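Local coordinates for 3-oxoacyl-[acyl-carrier-protein] synthase 3 (Pseudomonas aeruginosa, PDB 2X3E) that probably catalyses the first condensation of fatty acid synthesis, joining acetyl-CoA and malonyl-ACP to give 3-oxobutanoyl-ACP, at residues A63-A68 with A163-A168; V73-L78 with D132-V137; A252-L257 with S273-V278. The protein carries 1 engineered substitution. All blocks are in the same frame, centred on the assembly; numbering follows the deposited sequence. Where two conformers were deposited one is given.

Interaction 1 of 3, residues A63-A68 with A163-A168; sequences AALASA and AVVLRA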
loop_
_atom_site.group_PDB
_atom_site.type_symbol
_atom_site.label_atom_id
_atom_site.label_comp_id
_atom_site.label_asym_id
_atom_site.label_seq_id
_atom_site.Cartn_x
_atom_site.Cartn_y
_atom_site.Cartn_z
ATOM N N ALA A 63 -19.042 -2.697 -10.936
ATOM C CA ALA A 63 -19.839 -1.584 -11.463
ATOM C C ALA A 63 -18.968 -0.601 -12.249
ATOM O O ALA A 63 -19.386 -0.091 -13.292
ATOM C CB ALA A 63 -20.572 -0.853 -10.328
ATOM N N ALA A 64 -17.759 -0.355 -11.754
ATOM C CA ALA A 64 -16.815 0.547 -12.424
ATOM C C ALA A 64 -16.384 0.015 -13.793
ATOM O O ALA A 64 -16.232 0.792 -14.733
ATOM C CB ALA A 64 -15.603 0.801 -11.541
ATOM N N LEU A 65 -16.190 -1.299 -13.896
ATOM C CA LEU A 65 -15.814 -1.934 -15.163
ATOM C C LEU A 65 -16.941 -1.835 -16.188
ATOM O O LEU A 65 -16.688 -1.594 -17.370
ATOM C CB LEU A 65 -15.444 -3.407 -14.945
ATOM C CG LEU A 65 -14.124 -3.675 -14.226
ATOM C CD1 LEU A 65 -14.048 -5.132 -13.809
ATOM C CD2 LEU A 65 -12.927 -3.294 -15.095
ATOM N N ALA A 66 -18.176 -2.035 -15.730
ATOM C CA ALA A 66 -19.359 -1.864 -16.572
ATOM C C ALA A 66 -19.446 -0.431 -17.079
ATOM O O ALA A 66 -19.684 -0.210 -18.261
ATOM C CB ALA A 66 -20.634 -2.242 -15.802
ATOM N N SER A 67 -19.239 0.535 -16.184
ATOM C CA SER A 67 -19.226 1.963 -16.541
ATOM C C SER A 67 -18.185 2.287 -17.628
ATOM O O SER A 67 -18.472 3.016 -18.575
ATOM C CB SER A 67 -18.948 2.802 -15.284
ATOM O OG SER A 67 -18.763 4.175 -15.587
ATOM N N ALA A 68 -16.984 1.732 -17.487
ATOM C CA ALA A 68 -15.896 1.961 -18.451
ATOM C C ALA A 68 -16.073 1.196 -19.772
ATOM O O ALA A 68 -15.394 1.492 -20.763
ATOM C CB ALA A 68 -14.567 1.597 -17.821
ATOM N N ALA A 163 -14.997 3.128 -6.772
ATOM C CA ALA A 163 -13.959 2.693 -7.694
ATOM C C ALA A 163 -13.973 3.494 -8.986
ATOM O O ALA A 163 -15.037 3.921 -9.463
ATOM C CB ALA A 163 -14.131 1.221 -8.002
ATOM N N VAL A 164 -12.779 3.704 -9.531
ATOM C CA VAL A 164 -12.613 4.275 -10.854
ATOM C C VAL A 164 -11.747 3.364 -11.715
ATOM O O VAL A 164 -10.903 2.615 -11.204
ATOM C CB VAL A 164 -11.972 5.690 -10.816
ATOM C CG1 VAL A 164 -12.919 6.686 -10.202
ATOM C CG2 VAL A 164 -10.632 5.675 -10.068
ATOM N N VAL A 165 -11.989 3.428 -13.021
ATOM C CA VAL A 165 -11.132 2.806 -14.024
ATOM C C VAL A 165 -10.294 3.914 -14.661
ATOM O O VAL A 165 -10.828 4.973 -15.021
ATOM C CB VAL A 165 -11.956 2.096 -15.115
ATOM C CG1 VAL A 165 -11.057 1.604 -16.258
ATOM C CG2 VAL A 165 -12.756 0.938 -14.510
ATOM N N LEU A 166 -8.987 3.674 -14.757
ATOM C CA LEU A 166 -8.058 4.566 -15.444
ATOM C C LEU A 166 -7.502 3.846 -16.663
ATOM O O LEU A 166 -7.296 2.632 -16.629
ATOM C CB LEU A 166 -6.896 4.954 -14.530
ATOM C CG LEU A 166 -7.205 5.738 -13.260
ATOM C CD1 LEU A 166 -5.994 5.734 -12.336
ATOM C CD2 LEU A 166 -7.617 7.161 -13.595
ATOM N N ARG A 167 -7.276 4.585 -17.743
ATOM C CA ARG A 167 -6.639 4.029 -18.941
ATOM C C ARG A 167 -5.529 4.943 -19.428
ATOM O O ARG A 167 -5.531 6.136 -19.143
ATOM C CB ARG A 167 -7.665 3.839 -20.067
ATOM C CG ARG A 167 -8.267 5.135 -20.610
ATOM C CD ARG A 167 -9.017 4.893 -21.915
ATOM N NE ARG A 167 -9.760 6.066 -22.370
ATOM C CZ ARG A 167 -9.227 7.147 -22.939
ATOM N NH1 ARG A 167 -7.913 7.254 -23.127
ATOM N NH2 ARG A 167 -10.025 8.140 -23.316
ATOM N N ALA A 168 -4.591 4.381 -20.180
ATOM C CA ALA A 168 -3.609 5.184 -20.889
ATOM C C ALA A 168 -4.321 6.108 -21.875
ATOM O O ALA A 168 -5.286 5.709 -22.537
ATOM C CB ALA A 168 -2.608 4.287 -21.628
#
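V165 is the main bump on the strand side, and it fits a shallow hollow on the helix made by A64, A68 and the backbone between them. Its CG2, anti to the carbonyl carbon and beside the backbone N, faces the helix, 3.5 Å from A64 O. A68 settles against the branch of the valine, with A68 CB 3.8 Å from V165 CB and much the same distance from both methyls. One turn earlier, A64 CB rests on A163 CB at 3.9 Å, small group against small group. L65 starts out away from the strand, but one of its branches bends back until CD2 is 4.3 Å from V165 CG2, closing one side of the hollow. No hydrogen bond crosses; the fit is of apolar shapes. With alanines at 64 and 68, two positions that point at the strand and touch it, the short axes approach to 7.5 Å while inclined at 43°. V164 and L166 project from the other face of the strand, onto helix 114-127. Helix 53-68 and helix 114-127 thus sandwich the sheet, an α/β/α layering characteristic of one half of the thiolase fold.

Interaction 2 of 3, residues V73-L78 with D132-V137; sequences VDAVVL and DSALLV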
loop_
_atom_site.group_PDB
_atom_site.type_symbol
_atom_site.label_atom_id
_atom_site.label_comp_id
_atom_site.label_asym_id
_atom_site.label_seq_id
_atom_site.Cartn_x
_atom_site.Cartn_y
_atom_site.Cartn_z
ATOM N N VAL A 73 -8.704 -5.164 -16.925
ATOM C CA VAL A 73 -7.690 -4.140 -16.681
ATOM C C VAL A 73 -6.393 -4.836 -16.248
ATOM O O VAL A 73 -6.419 -6.005 -15.843
ATOM C CB VAL A 73 -8.144 -3.103 -15.617
ATOM C CG1 VAL A 73 -9.370 -2.324 -16.123
ATOM C CG2 VAL A 73 -8.443 -3.773 -14.272
ATOM N N ASP A 74 -5.268 -4.128 -16.328
ATOM C CA ASP A 74 -3.955 -4.738 -16.045
ATOM C C ASP A 74 -3.629 -4.771 -14.559
ATOM O O ASP A 74 -2.793 -5.566 -14.125
ATOM C CB ASP A 74 -2.838 -3.988 -16.783
ATOM C CG ASP A 74 -2.875 -4.189 -18.279
ATOM O OD1 ASP A 74 -3.163 -5.319 -18.732
ATOM O OD2 ASP A 74 -2.594 -3.217 -19.016
ATOM N N ALA A 75 -4.285 -3.901 -13.789
ATOM C CA ALA A 75 -3.932 -3.657 -12.400
ATOM C C ALA A 75 -5.175 -3.397 -11.545
ATOM O O ALA A 75 -6.145 -2.784 -12.009
ATOM C CB ALA A 75 -2.974 -2.463 -12.307
ATOM N N VAL A 76 -5.135 -3.885 -10.307
ATOM C CA VAL A 76 -6.186 -3.636 -9.326
ATOM C C VAL A 76 -5.548 -3.190 -8.014
ATOM O O VAL A 76 -4.843 -3.958 -7.368
ATOM C CB VAL A 76 -7.050 -4.896 -9.060
ATOM C CG1 VAL A 76 -8.118 -4.581 -8.023
ATOM C CG2 VAL A 76 -7.683 -5.403 -10.358
ATOM N N VAL A 77 -5.802 -1.945 -7.623
ATOM C CA VAL A 77 -5.224 -1.385 -6.403
ATOM C C VAL A 77 -6.336 -0.956 -5.452
ATOM O O VAL A 77 -7.289 -0.301 -5.872
ATOM C CB VAL A 77 -4.284 -0.210 -6.732
ATOM C CG1 VAL A 77 -3.833 0.514 -5.454
ATOM C CG2 VAL A 77 -3.082 -0.718 -7.525
ATOM N N LEU A 78 -6.238 -1.381 -4.188
ATOM C CA LEU A 78 -7.157 -0.934 -3.151
ATOM C C LEU A 78 -6.452 0.045 -2.233
ATOM O O LEU A 78 -5.388 -0.266 -1.673
ATOM C CB LEU A 78 -7.695 -2.090 -2.303
ATOM C CG LEU A 78 -8.395 -3.309 -2.914
ATOM C CD1 LEU A 78 -9.388 -3.897 -1.904
ATOM C CD2 LEU A 78 -9.060 -3.053 -4.270
ATOM N N ASP A 132 -1.587 -0.543 -18.827
ATOM C CA ASP A 132 -2.324 0.271 -19.801
ATOM C C ASP A 132 -3.729 0.613 -19.307
ATOM O O ASP A 132 -4.408 1.447 -19.893
ATOM C CB ASP A 132 -2.406 -0.441 -21.152
ATOM C CG ASP A 132 -1.037 -0.684 -21.778
ATOM O OD1 ASP A 132 -0.092 0.102 -21.533
ATOM O OD2 ASP A 132 -0.909 -1.666 -22.531
ATOM N N SER A 133 -4.152 -0.035 -18.223
ATOM C CA SER A 133 -5.437 0.239 -17.586
ATOM C C SER A 133 -5.413 -0.279 -16.154
ATOM O O SER A 133 -4.625 -1.167 -15.819
ATOM C CB SER A 133 -6.571 -0.422 -18.355
ATOM O OG SER A 133 -6.375 -1.824 -18.418
ATOM N N ALA A 134 -6.278 0.274 -15.315
ATOM C CA ALA A 134 -6.276 -0.059 -13.898
ATOM C C ALA A 134 -7.597 0.252 -13.234
ATOM O O ALA A 134 -8.296 1.193 -13.615
ATOM C CB ALA A 134 -5.175 0.700 -13.184
ATOM N N LEU A 135 -7.910 -0.552 -12.225
ATOM C CA LEU A 135 -8.934 -0.235 -11.251
ATOM C C LEU A 135 -8.264 0.328 -10.003
ATOM O O LEU A 135 -7.285 -0.241 -9.500
ATOM C CB LEU A 135 -9.726 -1.493 -10.868
ATOM C CG LEU A 135 -10.945 -1.827 -11.728
ATOM C CD1 LEU A 135 -11.329 -3.296 -11.584
ATOM C CD2 LEU A 135 -12.131 -0.925 -11.338
ATOM N N LEU A 136 -8.791 1.444 -9.512
ATOM C CA LEU A 136 -8.465 1.943 -8.179
ATOM C C LEU A 136 -9.748 1.926 -7.362
ATOM O O LEU A 136 -10.745 2.526 -7.763
ATOM C CB LEU A 136 -7.915 3.365 -8.234
ATOM C CG LEU A 136 -7.743 4.050 -6.870
ATOM C CD1 LEU A 136 -6.699 3.317 -6.043
ATOM C CD2 LEU A 136 -7.368 5.521 -7.068
ATOM N N VAL A 137 -9.726 1.228 -6.228
ATOM C CA VAL A 137 -10.874 1.188 -5.331
ATOM C C VAL A 137 -10.507 1.823 -4.000
ATOM O O VAL A 137 -9.595 1.354 -3.319
ATOM C CB VAL A 137 -11.351 -0.254 -5.050
ATOM C CG1 VAL A 137 -12.639 -0.240 -4.208
ATOM C CG2 VAL A 137 -11.558 -1.030 -6.350
HETATM O O HOH W 1 -5.364 -2.714 -20.447
#
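Strands 75-79 and 133-140 are parallel neighbours in the five-stranded mixed sheet of the N-terminal half of the fold, and V73-L78 meets D132-V137 at the N-terminal ends of the two strands. From A75 O onward the bonds are regular: L135 N to A75 O, V77 N to L135 O and V137 N to V77 O are each 2.9 Å. All three are nearly straight at hydrogen. V76 and L78 turn their own backbone groups the other way, to strand 104-109.

The start is less regular. D74 N reaches S133 O at 3.1 Å from above the carbonyl plane, and the following A75 N bond to that oxygen is weak. D74 also ties in through its side chain: OD2 accepts D132 N at 2.9 Å through its anti lone pair. This brings D74 OD2 to 4.2 Å from D132 OD2, a repulsion that is probably eased because D132 OD1 forms a salt bridge with R4. S133 N is buried here without a partner.

Side chains pack along both faces. Beside the face that carries L135 and V137, V73 from the preceding loop crosses the L135 side chain at about a right angle, its CG2 4.0 Å from L135 CD1, while L78 lies alongside V137 with CD2 3.7 Å from V137 CB; V73, L78, L135 and V137 also touch helix 53-68. On the other, A75 meets A134, and V77 CG1 meets L136 CD1; the leucine CG is anti to its backbone N (chi1 171°), and chi2 of 64° then turns CD1 to the valine. V77, A134 and L136 touch helix 114-127 as well. This pair lies within a mixed sheet of order 3-2-4-5-1, with the fifth strand antiparallel to the others, as in the thiolase-like fold.

Interaction 3 of 3, residues A252-L257 with S273-V278; sequences ANTRIL and SNIAEV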
loop_
_atom_site.group_PDB
_atom_site.type_symbol
_atom_site.label_atom_id
_atom_site.label_comp_id
_atom_site.label_asym_id
_atom_site.label_seq_id
_atom_site.Cartn_x
_atom_site.Cartn_y
_atom_site.Cartn_z
ATOM N N ALA A 252 -14.841 14.679 5.572
ATOM C CA ALA A 252 -14.307 14.545 6.931
ATOM C C ALA A 252 -15.374 14.801 7.992
ATOM O O ALA A 252 -15.475 14.063 8.975
ATOM C CB ALA A 252 -13.124 15.483 7.125
ATOM N N ASN A 253 -16.124 15.881 7.793
ATOM C CA ASN A 253 -17.263 16.230 8.634
ATOM C C ASN A 253 -18.126 17.255 7.893
ATOM O O ASN A 253 -17.699 17.793 6.878
ATOM C CB ASN A 253 -16.770 16.801 9.966
ATOM C CG ASN A 253 -17.722 16.526 11.102
ATOM O OD1 ASN A 253 -18.869 16.145 10.883
ATOM N ND2 ASN A 253 -17.252 16.716 12.330
ATOM N N THR A 254 -19.310 17.561 8.408
ATOM C CA THR A 254 -20.164 18.531 7.719
ATOM C C THR A 254 -19.547 19.930 7.667
ATOM O O THR A 254 -19.460 20.534 6.593
ATOM C CB THR A 254 -21.557 18.597 8.336
ATOM O OG1 THR A 254 -22.244 17.373 8.057
ATOM C CG2 THR A 254 -22.351 19.762 7.747
ATOM N N ARG A 255 -19.095 20.432 8.808
ATOM C CA ARG A 255 -18.547 21.789 8.862
ATOM C C ARG A 255 -17.282 21.967 8.022
ATOM O O ARG A 255 -17.071 23.031 7.439
ATOM C CB ARG A 255 -18.266 22.206 10.306
ATOM C CG ARG A 255 -19.516 22.408 11.143
ATOM C CD ARG A 255 -19.315 23.489 12.204
ATOM N NE ARG A 255 -20.059 23.203 13.430
ATOM C CZ ARG A 255 -19.664 22.356 14.381
ATOM N NH1 ARG A 255 -18.518 21.684 14.268
ATOM N NH2 ARG A 255 -20.421 22.176 15.458
ATOM N N ILE A 256 -16.454 20.927 7.948
ATOM C CA ILE A 256 -15.163 21.025 7.259
ATOM C C ILE A 256 -15.320 21.338 5.769
ATOM O O ILE A 256 -14.538 22.108 5.204
ATOM C CB ILE A 256 -14.307 19.740 7.473
ATOM C CG1 ILE A 256 -13.795 19.697 8.916
ATOM C CG2 ILE A 256 -13.124 19.692 6.511
ATOM C CD1 ILE A 256 -13.323 18.333 9.363
ATOM N N LEU A 257 -16.350 20.773 5.145
ATOM C CA LEU A 257 -16.540 20.910 3.701
ATOM C C LEU A 257 -16.804 22.367 3.301
ATOM O O LEU A 257 -16.124 22.907 2.430
ATOM C CB LEU A 257 -17.676 19.992 3.229
ATOM C CG LEU A 257 -17.403 18.499 3.447
ATOM C CD1 LEU A 257 -18.646 17.652 3.234
ATOM C CD2 LEU A 257 -16.313 18.047 2.534
ATOM N N SER A 273 -20.921 16.894 -2.013
ATOM C CA SER A 273 -21.045 16.321 -0.675
ATOM C C SER A 273 -22.270 15.420 -0.501
ATOM O O SER A 273 -23.393 15.806 -0.837
ATOM C CB SER A 273 -21.102 17.439 0.362
ATOM O OG SER A 273 -21.320 16.913 1.663
ATOM N N ASN A 274 -22.033 14.226 0.038
ATOM C CA ASN A 274 -23.102 13.321 0.458
ATOM C C ASN A 274 -22.897 12.810 1.884
ATOM O O ASN A 274 -23.461 11.788 2.268
ATOM C CB ASN A 274 -23.216 12.139 -0.514
ATOM C CG ASN A 274 -21.958 11.286 -0.557
ATOM O OD1 ASN A 274 -20.866 11.751 -0.248
ATOM N ND2 ASN A 274 -22.113 10.029 -0.950
ATOM N N ILE A 275 -22.117 13.539 2.679
ATOM C CA ILE A 275 -21.766 13.096 4.033
ATOM C C ILE A 275 -22.995 12.889 4.929
ATOM O O ILE A 275 -22.974 12.064 5.841
ATOM C CB ILE A 275 -20.751 14.069 4.701
ATOM C CG1 ILE A 275 -20.074 13.394 5.900
ATOM C CG2 ILE A 275 -21.422 15.392 5.089
ATOM C CD1 ILE A 275 -18.948 14.197 6.474
ATOM N N ALA A 276 -24.070 13.621 4.657
ATOM C CA ALA A 276 -25.324 13.435 5.396
ATOM C C ALA A 276 -25.934 12.039 5.217
ATOM O O ALA A 276 -26.550 11.512 6.149
ATOM C CB ALA A 276 -26.337 14.508 4.994
ATOM N N GLU A 277 -25.744 11.444 4.033
ATOM C CA GLU A 277 -26.380 10.167 3.689
ATOM C C GLU A 277 -25.484 8.956 3.929
ATOM O O GLU A 277 -25.983 7.856 4.139
ATOM C CB GLU A 277 -26.839 10.165 2.227
ATOM C CG GLU A 277 -27.892 11.213 1.901
ATOM C CD GLU A 277 -27.280 12.528 1.470
ATOM O OE1 GLU A 277 -26.048 12.667 1.586
ATOM O OE2 GLU A 277 -28.024 13.424 1.018
ATOM N N VAL A 278 -24.169 9.151 3.882
ATOM C CA VAL A 278 -23.229 8.032 4.002
ATOM C C VAL A 278 -22.208 8.171 5.129
ATOM O O VAL A 278 -21.504 7.216 5.431
ATOM C CB VAL A 278 -22.479 7.778 2.663
ATOM C CG1 VAL A 278 -23.473 7.537 1.537
ATOM C CG2 VAL A 278 -21.541 8.934 2.309
#
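I275 carries most of the apolar contact, pushing its side chain against the turn that leads into helix 254-264. CG1 lies anti to the backbone N (chi1 -163°) and the chain continues extended (chi2 172°), so the terminal methyl reaches the backbone of the turn: I275 CD1 is 3.4 Å from N253 CA and 3.9 Å from A252 C. The other branch faces the first turn of the helix, where I275 CG2 sits 3.7 Å from T254 OG1 and 4.0 Å from L257 CD1. The isoleucine is therefore gripped by backbone at its tip and by two side chains at its branch. L257 is shared, because the same CD1 also approaches the serine at the start of the other segment, lying 3.2 Å from S273 OG, a tight methyl-to-oxygen contact.

No hydrogen bond joins the two segments directly; several of their polar groups are held by neighbouring residues. S273 OG and N274 N both bond to Q251 OE1, which links the chain just before A252 to the start of the second segment. T254 OG1 is bonded to T40 O, placing the threonine against helix 33-40. A252 O accepts a hydrogen bond from N280 ND2, a link toward the predicted catalytic residues. N274 is the N-cap residue of the short helix 275-278, although its side chain makes no capping bond.

The A252 side chain is about 4 Å from that of H250 and about 5 Å from that of N280, both predicted active-site residues. Residues 251-255 are the predicted ACP-binding region. Here the helix-initiating turn and the short helix pack together beside the His-Asn pair characteristic of the FabH active site.

Interactions 1 and 2 form one continuous body, with centres 8 Å apart. Strands 160-169 and 133-140 are antiparallel neighbours, linked by probable hydrogen bonds from L166 N to A134 O (2.8 Å) and from V164 N to L136 O (2.9 Å). L135 joins the two cores, since L65 and V165 of interaction 1 both pack on it. Helix 53-68 leads directly in sequence to strand 75-79. Interaction 3 belongs to the C-terminal half: its centre is 25 Å from that of interaction 1 and 27 Å from that of interaction 2, with nearest atoms about 11 and 14 Å away. It alone borders the predicted catalytic residues H250 and N280; the other two lie in the N-terminal sheet and the helix 53-68 packed on it.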